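Local coordinates for protein CooJ (Rhodospirillum rubrum, PDB 6HK5) that binds nickel as a dimeric, histidine-rich metallochaperone, an accessory protein of carbon monoxide dehydrogenase that probably supplies nickel to that enzyme, at residues F19-H22 with V23-H26; A52-A55 with V56-A59. All coordinates share one frame; numbering follows the deposited sequence.

Contact 1: residues F19-H22 with V23-H26; sequences FLDH and VEGH. With NI (nickel (II) ion), chain I.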
loop_
_atom_site.group_PDB
_atom_site.type_symbol
_atom_site.label_atom_id
_atom_site.label_comp_id
_atom_site.label_asym_id
_atom_site.label_seq_id
_atom_site.Cartn_x
_atom_site.Cartn_y
_atom_site.Cartn_z
ATOM N N PHE A 19 6.770 -4.672 -4.540
ATOM C CA PHE A 19 6.815 -3.286 -4.083
ATOM C C PHE A 19 7.969 -2.532 -4.719
ATOM O O PHE A 19 7.822 -1.366 -5.108
ATOM C CB PHE A 19 6.940 -3.242 -2.564
ATOM C CG PHE A 19 7.153 -1.856 -2.010
ATOM C CD1 PHE A 19 6.074 -1.043 -1.711
ATOM C CD2 PHE A 19 8.432 -1.365 -1.791
ATOM C CE1 PHE A 19 6.268 0.239 -1.199
ATOM C CE2 PHE A 19 8.639 -0.089 -1.281
ATOM C CZ PHE A 19 7.555 0.715 -0.985
ATOM N N LEU A 20 9.135 -3.167 -4.800
ATOM C CA LEU A 20 10.280 -2.529 -5.442
ATOM C C LEU A 20 10.001 -2.285 -6.923
ATOM O O LEU A 20 10.242 -1.187 -7.439
ATOM C CB LEU A 20 11.536 -3.383 -5.242
ATOM C CG LEU A 20 12.236 -3.201 -3.884
ATOM C CD1 LEU A 20 13.249 -4.309 -3.598
ATOM C CD2 LEU A 20 12.930 -1.850 -3.836
ATOM N N ASP A 21 9.453 -3.294 -7.612
ATOM C CA ASP A 21 8.988 -3.087 -8.981
ATOM C C ASP A 21 7.982 -1.941 -9.055
ATOM O O ASP A 21 8.075 -1.078 -9.932
ATOM C CB ASP A 21 8.369 -4.377 -9.536
ATOM C CG ASP A 21 9.421 -5.374 -10.026
ATOM O OD1 ASP A 21 10.565 -4.953 -10.332
ATOM O OD2 ASP A 21 9.098 -6.582 -10.121
ATOM N N HIS A 22 7.036 -1.886 -8.115
ATOM C CA HIS A 22 5.988 -0.875 -8.215
ATOM C C HIS A 22 6.556 0.533 -8.059
ATOM O O HIS A 22 6.302 1.405 -8.900
ATOM C CB HIS A 22 4.882 -1.143 -7.186
ATOM C CG HIS A 22 3.682 -0.259 -7.354
ATOM N ND1 HIS A 22 2.838 -0.342 -8.442
ATOM C CD2 HIS A 22 3.190 0.732 -6.574
ATOM C CE1 HIS A 22 1.883 0.562 -8.331
ATOM N NE2 HIS A 22 2.071 1.227 -7.203
ATOM N N VAL A 23 7.337 0.782 -7.001
ATOM C CA VAL A 23 7.806 2.145 -6.772
ATOM C C VAL A 23 8.826 2.592 -7.811
ATOM O O VAL A 23 8.978 3.795 -8.038
ATOM C CB VAL A 23 8.396 2.306 -5.367
ATOM C CG1 VAL A 23 7.335 1.969 -4.320
ATOM C CG2 VAL A 23 9.636 1.437 -5.210
ATOM N N GLU A 24 9.535 1.663 -8.450
ATOM C CA GLU A 24 10.431 2.060 -9.529
ATOM C C GLU A 24 9.647 2.611 -10.705
ATOM O O GLU A 24 10.125 3.510 -11.404
ATOM C CB GLU A 24 11.314 0.888 -9.946
ATOM C CG GLU A 24 12.513 0.744 -9.030
ATOM C CD GLU A 24 13.127 -0.648 -9.028
ATOM O OE1 GLU A 24 14.040 -0.893 -8.197
ATOM O OE2 GLU A 24 12.704 -1.489 -9.855
ATOM N N GLY A 25 8.428 2.119 -10.919
ATOM C CA GLY A 25 7.569 2.751 -11.906
ATOM C C GLY A 25 7.248 4.190 -11.556
ATOM O O GLY A 25 7.359 5.080 -12.406
ATOM N N HIS A 26 6.887 4.448 -10.286
ATOM C CA HIS A 26 6.563 5.813 -9.852
ATOM C C HIS A 26 7.784 6.733 -9.862
ATOM O O HIS A 26 7.662 7.940 -10.126
ATOM C CB HIS A 26 5.963 5.819 -8.437
ATOM C CG HIS A 26 4.622 5.150 -8.317
ATOM N ND1 HIS A 26 3.570 5.420 -9.164
ATOM C CD2 HIS A 26 4.138 4.288 -7.382
ATOM C CE1 HIS A 26 2.514 4.712 -8.794
ATOM N NE2 HIS A 26 2.835 4.017 -7.714
HETATM NI NI NI I . 1.429 3.150 -6.506
#
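V23 lays its CG1 methyl over one face of the F19 ring, 3.8 Å from the ring centroid and 20° off the normal, displaced toward the CZ rim; this is a CH-pi contact one helical turn apart. V23 N also bonds to F19 O at 2.9 Å, the ordinary helical bond. E24 N bonds to L20 O, and the side chain runs extended alongside that carbonyl, E24 CG 3.4 Å from L20 O. E24 OE2 lies 4.1 Å from D21 OD1, like charges of a calcium site seen in a structure of this protein, with no calcium on this chain here; OE1 pairs with R58. H26 closes the run: its NE2 binds nickel at 2.0 Å, and H22 NE2 the same ion at 2.1 Å. H22 reaches it with CG anti to the backbone N (chi1 -172°), and the imidazoles meet offset edge-to-face, planes 87° apart, the H26 edge toward the H22 face. E29 of the same chain accepts a hydrogen bond from H26 ND1 and probably fixes that ring's rotation. An i, i+4 histidine pair is a classic metal-binding motif; here H18 and H22 of the second subunit and E29 of the third complete a six-coordinate nickel site.

Contact 2: residues A52-A55 with V56-A59; sequences ADMA and VARA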
loop_
_atom_site.group_PDB
_atom_site.type_symbol
_atom_site.label_atom_id
_atom_site.label_comp_id
_atom_site.label_asym_id
_atom_site.label_seq_id
_atom_site.Cartn_x
_atom_site.Cartn_y
_atom_site.Cartn_z
ATOM N N ALA A 52 16.373 10.748 -4.960
ATOM C CA ALA A 52 17.655 10.192 -4.561
ATOM C C ALA A 52 17.507 9.362 -3.291
ATOM O O ALA A 52 18.017 8.239 -3.208
ATOM C CB ALA A 52 18.667 11.319 -4.371
ATOM N N ASP A 53 16.806 9.905 -2.291
ATOM C CA ASP A 53 16.594 9.172 -1.050
ATOM C C ASP A 53 15.843 7.868 -1.298
ATOM O O ASP A 53 16.097 6.864 -0.621
ATOM C CB ASP A 53 15.869 10.071 -0.032
ATOM C CG ASP A 53 16.736 11.279 0.415
ATOM O OD1 ASP A 53 17.953 11.250 0.148
ATOM O OD2 ASP A 53 16.222 12.252 1.031
HETATM N N MSE A 54 14.971 7.834 -2.301
HETATM C CA MSE A 54 14.290 6.594 -2.660
HETATM C C MSE A 54 15.240 5.572 -3.260
HETATM O O MSE A 54 15.099 4.380 -3.012
HETATM C CB MSE A 54 13.144 6.872 -3.635
HETATM C CG MSE A 54 11.844 7.180 -2.936
HETATM SE SE MSE A 54 11.502 5.873 -1.497
HETATM C CE MSE A 54 11.340 4.218 -2.534
ATOM N N ALA A 55 16.206 6.044 -4.058
ATOM C CA ALA A 55 17.237 5.148 -4.568
ATOM C C ALA A 55 18.049 4.521 -3.432
ATOM O O ALA A 55 18.413 3.337 -3.491
ATOM C CB ALA A 55 18.152 5.904 -5.528
ATOM N N VAL A 56 18.360 5.299 -2.395
ATOM C CA VAL A 56 18.989 4.720 -1.209
ATOM C C VAL A 56 18.092 3.653 -0.600
ATOM O O VAL A 56 18.538 2.544 -0.274
ATOM C CB VAL A 56 19.329 5.811 -0.184
ATOM C CG1 VAL A 56 20.144 5.185 0.997
ATOM C CG2 VAL A 56 20.095 6.944 -0.862
ATOM N N ALA A 57 16.805 3.968 -0.440
ATOM C CA ALA A 57 15.914 2.985 0.160
ATOM C C ALA A 57 15.860 1.724 -0.694
ATOM O O ALA A 57 15.854 0.610 -0.163
ATOM C CB ALA A 57 14.526 3.587 0.372
ATOM N N ARG A 58 15.895 1.873 -2.020
ATOM C CA ARG A 58 15.878 0.706 -2.893
ATOM C C ARG A 58 17.084 -0.186 -2.652
ATOM O O ARG A 58 16.955 -1.410 -2.536
ATOM C CB ARG A 58 15.824 1.145 -4.350
ATOM C CG ARG A 58 14.551 1.843 -4.683
ATOM C CD ARG A 58 14.636 2.461 -6.041
ATOM N NE ARG A 58 14.939 1.464 -7.055
ATOM C CZ ARG A 58 16.009 1.496 -7.840
ATOM N NH1 ARG A 58 16.897 2.485 -7.733
ATOM N NH2 ARG A 58 16.175 0.536 -8.740
ATOM N N ALA A 59 18.274 0.406 -2.615
ATOM C CA ALA A 59 19.468 -0.355 -2.271
ATOM C C ALA A 59 19.288 -1.116 -0.956
ATOM O O ALA A 59 19.536 -2.323 -0.884
ATOM C CB ALA A 59 20.672 0.588 -2.182
#
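The guanidinium of R58 is the one flat side-chain group joining the two segments: A55 CA lies at its edge, close to its plane, 4.2 Å from R58 NH1. No atom of 52-55 stacks on either of its faces. The aliphatic part of the side chain does the touching, since R58 CG, beside the backbone N (chi1 -65°), passes 3.1 Å from M54 O before the chain bends at chi3 (57°). That carbonyl, M54 O, also accepts the R58 N bond, at 2.8 Å. Shortened to an alanine, R58 would lose its guanidinium, and E24 on helix 5-35, whose OE1 is salt-bridged by R58 NH2, would probably be left without its cationic mate, weakening a tie between that helix and helix 42-67. V56, A57 and A59 N bond to A52, D53 and A55 O in the same i, i+4 pattern. V56 CG2 rests 3.4 Å from A52 O. On the buried side, the selenium of M54, a selenomethionine, packs against A57 CB at 4.2 Å. This is a regular run of about two alpha-helical turns, rich in alanine, within helix 42-67. M54 and R58 both lie on M27 of helix 5-35, the antiparallel partner in the hairpin. M54 also packs on F19 of the second subunit, and S60 of that subunit is hydrogen-bonded to D53 OD2, placing this run at the dimer interface as well.

Overall arrangement
Both contacts are short runs of about two helical turns, one on each arm of the helical hairpin, with centres about 12 Å apart. Besides the charged tie between E24 and R58, they meet through apolar packing of L20 CD2 on R58 CA and V23 CG2 on the M54 methyl CE. Contact 1 is the more buried, four of its eight residues being buried against two in contact 2, and its chemistry is metal coordination and aromatic packing shared among subunits. Contact 2 has no metal ligand: backbone bonds dominate, and exposed A52, V56 and A59 contrast with buried M54 and A57. Both runs touch the second subunit.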